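Local coordinates for protein hydrolase (Burkholderia cenocepacia, PDB 4QKU) that probably acts as a metal-dependent fumarylacetoacetase, hydrolysing fumarylacetoacetate to fumarate and acetoacetate in the last step of phenylalanine and tyrosine breakdown, at residues R120-A123 / A124-A127; A334-I337 / C338-N341; G383-L386 / E387-N391. One frame throughout, in Å; residues are numbered along the deposited sequence.

Contact 1: R120-A123 / A124-A127; sequences RDDA and ALRA
D122 and L125 meet at the start of helix 123-129, where D122 is the N-cap, in the short surface link that follows helix 117-120. The turn illustrates how a short linker between two consecutive helices can be tied by the side chains next to it. The D122 carboxylate group lies anti to its own backbone nitrogen (chi1 -170°), which brings OD1 round to the first helical turn, where it accepts from L125 N at 3.2 Å. The donor stands well above the carboxylate plane instead of in it. D122 OD2 lies near the methyl L125 CD2, and both carboxylate oxygens pass close to L125 CB, whose side chain runs on to pack against L119, A73 and L75. The backbone of D122 helps as well: its carbonyl oxygen takes the amide of R126 at 2.9 Å, opening the regular helical bonding.

R126 reaches in the reverse direction, back to R120. Its chain bends at the third torsion (chi3 66°), turning the guanidinium toward the carbonyl of R120, and the R126 side chain also touches L119 and W26. R120, although its side chain lies alongside that of R126 and points the same way, spends its charge differently: NE and NH2 grip the D121 carboxylate side-on, and NH1 bonds to R114 O. The two arginines thus have separate tasks, and the second one reaches R120 through the backbone. R126 NH1 meets R120 O at 2.8 Å, in the carbonyl plane on a lone pair, with an N-H...O angle of 160°.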
loop_
_atom_site.group_PDB
_atom_site.type_symbol
_atom_site.label_atom_id
_atom_site.label_comp_id
_atom_site.label_asym_id
_atom_site.label_seq_id
_atom_site.Cartn_x
_atom_site.Cartn_y
_atom_site.Cartn_z
ATOM N N ARG B 120 -23.695 -8.735 35.299
ATOM C CA ARG B 120 -24.943 -9.433 34.963
ATOM C C ARG B 120 -26.158 -8.927 35.738
ATOM O O ARG B 120 -27.211 -8.699 35.166
ATOM C CB ARG B 120 -24.747 -10.915 35.221
ATOM C CG ARG B 120 -25.963 -11.769 35.023
ATOM C CD ARG B 120 -25.785 -13.118 35.688
ATOM N NE ARG B 120 -25.868 -13.025 37.150
ATOM C CZ ARG B 120 -25.335 -13.901 38.011
ATOM N NH1 ARG B 120 -24.635 -14.966 37.591
ATOM N NH2 ARG B 120 -25.502 -13.718 39.308
ATOM N N ASP B 121 -25.990 -8.721 37.030
ATOM C CA ASP B 121 -27.099 -8.304 37.890
ATOM C C ASP B 121 -27.245 -6.788 38.041
ATOM O O ASP B 121 -28.091 -6.319 38.801
ATOM C CB ASP B 121 -26.944 -8.959 39.254
ATOM C CG ASP B 121 -27.147 -10.448 39.205
ATOM O OD1 ASP B 121 -27.478 -10.968 38.122
ATOM O OD2 ASP B 121 -27.010 -11.105 40.262
ATOM N N ASP B 122 -26.426 -6.025 37.312
ATOM C CA ASP B 122 -26.505 -4.555 37.287
ATOM C C ASP B 122 -27.221 -4.099 35.991
ATOM O O ASP B 122 -26.598 -3.695 35.019
ATOM C CB ASP B 122 -25.097 -3.971 37.402
ATOM C CG ASP B 122 -25.086 -2.460 37.634
ATOM O OD1 ASP B 122 -26.094 -1.788 37.328
ATOM O OD2 ASP B 122 -24.042 -1.939 38.086
ATOM N N ALA B 123 -28.548 -4.187 36.001
ATOM C CA ALA B 123 -29.359 -3.929 34.816
ATOM C C ALA B 123 -29.098 -2.570 34.235
ATOM O O ALA B 123 -29.027 -2.423 33.021
ATOM C CB ALA B 123 -30.844 -4.081 35.157
ATOM N N ALA B 124 -28.983 -1.566 35.087
ATOM C CA ALA B 124 -28.792 -0.195 34.632
ATOM C C ALA B 124 -27.501 -0.071 33.830
ATOM O O ALA B 124 -27.461 0.580 32.784
ATOM C CB ALA B 124 -28.782 0.779 35.819
ATOM N N LEU B 125 -26.451 -0.701 34.331
ATOM C CA LEU B 125 -25.140 -0.603 33.705
ATOM C C LEU B 125 -25.042 -1.467 32.440
ATOM O O LEU B 125 -24.378 -1.084 31.484
ATOM C CB LEU B 125 -24.064 -0.984 34.719
ATOM C CG LEU B 125 -22.627 -0.731 34.297
ATOM C CD1 LEU B 125 -22.430 0.715 33.853
ATOM C CD2 LEU B 125 -21.692 -1.099 35.446
ATOM N N ARG B 126 -25.716 -2.615 32.432
ATOM C CA ARG B 126 -25.849 -3.438 31.219
ATOM C C ARG B 126 -26.471 -2.701 30.051
ATOM O O ARG B 126 -26.107 -2.935 28.892
ATOM C CB ARG B 126 -26.740 -4.636 31.476
ATOM C CG ARG B 126 -26.039 -5.751 32.182
ATOM C CD ARG B 126 -27.023 -6.821 32.581
ATOM N NE ARG B 126 -27.639 -7.509 31.440
ATOM C CZ ARG B 126 -28.031 -8.788 31.456
ATOM N NH1 ARG B 126 -27.878 -9.547 32.540
ATOM N NH2 ARG B 126 -28.556 -9.324 30.376
ATOM N N ALA B 127 -27.432 -1.841 30.352
ATOM C CA ALA B 127 -28.079 -1.040 29.318
ATOM C C ALA B 127 -27.154 0.054 28.780
ATOM O O ALA B 127 -27.381 0.566 27.694
ATOM C CB ALA B 127 -29.367 -0.435 29.849
#

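Contact 2: A334-I337 / C338-N341; sequences ATSI and CRTN
S336 and R339 meet on one face of strand 335-341 because a classic beta bulge at I337 and C338 shifts the order of faces. Both bulge residues stand opposite V324 of the partner strand, and their CB atoms leave the backbone on the same side, so that S336 and R339, three positions apart, share the other side. The case shows how an extra residue in a strand can bring together two side chains that a regular strand would place on opposite faces.

With chi1 at 170°, S336 OG is swung away from its own amide and points onward along the strand toward the arginine. R339 comes back to meet it by bending at its second and third torsions, which turns the guanidinium so that its NE edge meets S336. There R339 NE donates to S336 OG at 2.8 Å, from a position in which the oxygen is tilted 21° out of the guanidinium plane. R339 NH2 adds a weak bond to the backbone oxygen S336 O at 3.5 Å. S336 OG has a further hydrogen-bond partner in E323 OE2, so one hydroxyl links the arginine to an acidic side chain of the adjoining strand; this would help to balance the arginine's charge. R339 NH1 forms a long, weak ion pair with D380.

On the reverse face the bulge pair packs without polar contacts between their side chains: I337 CG1 lies 4.4 Å from C338 CB.

In the fold, strand 335-341 forms a hairpin with strand 317-327, and V324 bonds through its backbone to both bulge residues. C338 leans on L223 of strand 219-229, while I337 packs against L385 and L388 of helix 385-388.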
loop_
_atom_site.group_PDB
_atom_site.type_symbol
_atom_site.label_atom_id
_atom_site.label_comp_id
_atom_site.label_asym_id
_atom_site.label_seq_id
_atom_site.Cartn_x
_atom_site.Cartn_y
_atom_site.Cartn_z
ATOM N N ALA B 334 -29.890 -17.980 -0.671
ATOM C CA ALA B 334 -28.594 -17.952 -1.329
ATOM C C ALA B 334 -28.185 -19.341 -1.829
ATOM O O ALA B 334 -28.695 -20.341 -1.352
ATOM C CB ALA B 334 -27.551 -17.406 -0.374
ATOM N N THR B 335 -27.278 -19.388 -2.801
ATOM C CA THR B 335 -26.722 -20.641 -3.273
ATOM C C THR B 335 -25.317 -20.803 -2.696
ATOM O O THR B 335 -24.489 -19.920 -2.850
ATOM C CB THR B 335 -26.653 -20.666 -4.817
ATOM O OG1 THR B 335 -27.952 -20.423 -5.370
ATOM C CG2 THR B 335 -26.145 -22.003 -5.330
ATOM N N SER B 336 -25.059 -21.934 -2.033
ATOM C CA SER B 336 -23.724 -22.307 -1.588
ATOM C C SER B 336 -22.906 -22.742 -2.805
ATOM O O SER B 336 -23.246 -23.713 -3.461
ATOM C CB SER B 336 -23.799 -23.464 -0.586
ATOM O OG SER B 336 -22.518 -24.015 -0.296
ATOM N N ILE B 337 -21.846 -22.014 -3.131
ATOM C CA ILE B 337 -21.074 -22.327 -4.325
ATOM C C ILE B 337 -19.699 -22.892 -4.019
ATOM O O ILE B 337 -19.052 -23.452 -4.896
ATOM C CB ILE B 337 -20.971 -21.102 -5.270
ATOM C CG1 ILE B 337 -20.187 -19.952 -4.613
ATOM C CG2 ILE B 337 -22.358 -20.626 -5.682
ATOM C CD1 ILE B 337 -19.855 -18.801 -5.549
ATOM N N CYS B 338 -19.223 -22.713 -2.794
ATOM C CA CYS B 338 -17.890 -23.194 -2.426
ATOM C C CYS B 338 -17.879 -23.592 -0.971
ATOM O O CYS B 338 -18.355 -22.851 -0.117
ATOM C CB CYS B 338 -16.823 -22.119 -2.670
ATOM S SG CYS B 338 -15.164 -22.570 -2.069
ATOM N N ARG B 339 -17.362 -24.777 -0.695
ATOM C CA ARG B 339 -17.084 -25.197 0.661
ATOM C C ARG B 339 -15.646 -25.649 0.685
ATOM O O ARG B 339 -15.243 -26.513 -0.090
ATOM C CB ARG B 339 -18.013 -26.345 1.075
ATOM C CG ARG B 339 -19.340 -25.898 1.675
ATOM C CD ARG B 339 -20.542 -26.722 1.159
ATOM N NE ARG B 339 -20.973 -26.304 -0.197
ATOM C CZ ARG B 339 -21.100 -27.083 -1.282
ATOM N NH1 ARG B 339 -20.826 -28.379 -1.262
ATOM N NH2 ARG B 339 -21.501 -26.528 -2.426
ATOM N N THR B 340 -14.851 -25.074 1.559
ATOM C CA THR B 340 -13.476 -25.517 1.639
ATOM C C THR B 340 -12.970 -25.281 3.067
ATOM O O THR B 340 -13.773 -25.023 3.986
ATOM C CB THR B 340 -12.608 -24.848 0.522
ATOM O OG1 THR B 340 -11.343 -25.497 0.440
ATOM C CG2 THR B 340 -12.411 -23.334 0.769
ATOM N N ASN B 341 -11.659 -25.385 3.262
ATOM C CA ASN B 341 -11.081 -25.173 4.576
ATOM C C ASN B 341 -9.716 -24.500 4.477
ATOM O O ASN B 341 -8.946 -24.783 3.551
ATOM C CB ASN B 341 -10.978 -26.516 5.321
ATOM C CG ASN B 341 -10.688 -26.346 6.814
ATOM O OD1 ASN B 341 -9.623 -25.894 7.215
ATOM N ND2 ASN B 341 -11.641 -26.725 7.639
#

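Contact 3: G383-L386 / E387-N391; sequences GSLL and ELTWN
S384 O accepts from L388 N at 2.9 Å to form the first turn of the short helix 385-388, and a Schellman motif closes it: N391 N returns to L386 O at 2.8 Å and W390 N bonds to E387 O, with W390 at positive phi (44°).

S384 is the N-cap. Its hydroxyl sits between backbone nitrogen and carbonyl carbon (chi1 70°), where it can serve two partners of one residue: OG accepts from E387 N at 3.2 Å and donates to E387 OE2 at 2.9 Å, using that oxygen's anti lone pair. Serine and glutamate thus hold each other by backbone and side chain together. At the other end a single acceptor is shared: T389 OG1 and T389 N both donate to L385 O. The hydroxyl OG1, 3.0 Å from L385 O, approaches from above the carbonyl plane, and G392 N is a further partner of OG1. The leucines separate by direction: L385 CD2 packs obliquely on L388 CD1 at 4.1 Å, while L386 runs alongside N391, CD1 near OD1. D220 holds the start of the helix through the amides of L385 and L386.

The chemistry implies a positioned glutamate. E387 OE2 also bonds to ND1 of H156, the predicted proton acceptor, while OE1 is held by S375 and N159, so the carboxylate has little freedom to rotate. This is consistent with the Glu-His-water triad known in the FAH family, with S384 as a second-shell residue that orients E387.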
loop_
_atom_site.group_PDB
_atom_site.type_symbol
_atom_site.label_atom_id
_atom_site.label_comp_id
_atom_site.label_asym_id
_atom_site.label_seq_id
_atom_site.Cartn_x
_atom_site.Cartn_y
_atom_site.Cartn_z
ATOM N N GLY B 383 -12.247 -21.583 -4.766
ATOM C CA GLY B 383 -12.584 -20.312 -4.134
ATOM C C GLY B 383 -12.872 -19.127 -5.054
ATOM O O GLY B 383 -12.923 -17.993 -4.588
ATOM N N SER B 384 -13.084 -19.382 -6.344
ATOM C CA SER B 384 -13.546 -18.327 -7.236
ATOM C C SER B 384 -14.447 -18.880 -8.313
ATOM O O SER B 384 -14.407 -20.077 -8.580
ATOM C CB SER B 384 -12.353 -17.648 -7.894
ATOM O OG SER B 384 -11.748 -18.514 -8.819
ATOM N N LEU B 385 -15.248 -18.034 -8.955
ATOM C CA LEU B 385 -16.094 -18.507 -10.051
ATOM C C LEU B 385 -15.282 -18.830 -11.300
ATOM O O LEU B 385 -15.605 -19.780 -12.045
ATOM C CB LEU B 385 -17.204 -17.513 -10.363
ATOM C CG LEU B 385 -18.301 -17.547 -9.307
ATOM C CD1 LEU B 385 -19.050 -16.240 -9.244
ATOM C CD2 LEU B 385 -19.262 -18.682 -9.584
ATOM N N LEU B 386 -14.198 -18.087 -11.509
ATOM C CA LEU B 386 -13.255 -18.430 -12.555
ATOM C C LEU B 386 -12.960 -19.930 -12.481
ATOM O O LEU B 386 -13.037 -20.626 -13.504
ATOM C CB LEU B 386 -11.967 -17.621 -12.426
ATOM C CG LEU B 386 -10.850 -17.999 -13.412
ATOM C CD1 LEU B 386 -11.292 -17.793 -14.847
ATOM C CD2 LEU B 386 -9.572 -17.236 -13.119
ATOM N N GLU B 387 -12.633 -20.421 -11.283
ATOM C CA GLU B 387 -12.334 -21.844 -11.093
ATOM C C GLU B 387 -13.605 -22.721 -11.134
ATOM O O GLU B 387 -13.656 -23.699 -11.868
ATOM C CB GLU B 387 -11.591 -22.077 -9.786
ATOM C CG GLU B 387 -10.162 -21.546 -9.753
ATOM C CD GLU B 387 -9.620 -21.454 -8.339
ATOM O OE1 GLU B 387 -8.980 -22.418 -7.867
ATOM O OE2 GLU B 387 -9.885 -20.437 -7.662
ATOM N N LEU B 388 -14.636 -22.340 -10.389
ATOM C CA LEU B 388 -15.866 -23.130 -10.288
ATOM C C LEU B 388 -16.554 -23.362 -11.615
ATOM O O LEU B 388 -17.058 -24.431 -11.847
ATOM C CB LEU B 388 -16.882 -22.454 -9.367
ATOM C CG LEU B 388 -16.487 -22.412 -7.902
ATOM C CD1 LEU B 388 -17.261 -21.326 -7.175
ATOM C CD2 LEU B 388 -16.709 -23.774 -7.252
ATOM N N THR B 389 -16.550 -22.360 -12.490
ATOM C CA THR B 389 -17.200 -22.481 -13.788
ATOM C C THR B 389 -16.203 -22.709 -14.916
ATOM O O THR B 389 -16.579 -22.710 -16.084
ATOM C CB THR B 389 -18.011 -21.232 -14.114
ATOM O OG1 THR B 389 -17.132 -20.202 -14.559
ATOM C CG2 THR B 389 -18.749 -20.748 -12.888
ATOM N N TRP B 390 -14.937 -22.912 -14.565
ATOM C CA TRP B 390 -13.850 -23.006 -15.530
ATOM C C TRP B 390 -13.936 -21.939 -16.616
ATOM O O TRP B 390 -14.119 -22.222 -17.800
ATOM C CB TRP B 390 -13.755 -24.401 -16.134
ATOM C CG TRP B 390 -12.301 -24.675 -16.394
ATOM C CD1 TRP B 390 -11.642 -24.720 -17.605
ATOM C CD2 TRP B 390 -11.299 -24.828 -15.388
ATOM N NE1 TRP B 390 -10.290 -24.945 -17.394
ATOM C CE2 TRP B 390 -10.059 -25.005 -16.042
ATOM C CE3 TRP B 390 -11.332 -24.816 -13.991
ATOM C CZ2 TRP B 390 -8.867 -25.200 -15.343
ATOM C CZ3 TRP B 390 -10.151 -25.012 -13.289
ATOM C CH2 TRP B 390 -8.932 -25.193 -13.969
ATOM N N ASN B 391 -13.808 -20.703 -16.174
ATOM C CA ASN B 391 -13.805 -19.552 -17.048
ATOM C C ASN B 391 -15.082 -19.404 -17.872
ATOM O O ASN B 391 -15.042 -18.963 -19.017
ATOM C CB ASN B 391 -12.580 -19.588 -17.963
ATOM C CG ASN B 391 -12.255 -18.229 -18.552
ATOM O OD1 ASN B 391 -12.782 -17.215 -18.119
ATOM N ND2 ASN B 391 -11.349 -18.207 -19.516
#

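How the contacts relate
Contacts 2 and 3 form one packed unit, whereas contact 1 stands apart. The centres of contacts 2 and 3 are about 12 Å apart, and they touch directly: I337 O lies 3.3 Å from L388 CD2, and C338 SG 4.0 Å from G383 CA. The bulged strand therefore packs against the helix that carries E387, whose side chain comes to about 3 Å from that of H156. The C338 side chain is about 10 Å from that of H156. Contact 1 belongs to the N-terminal part of the chain, its centre about 40 Å from that of contact 2 and 50 Å from that of contact 3, well away from the predicted active site.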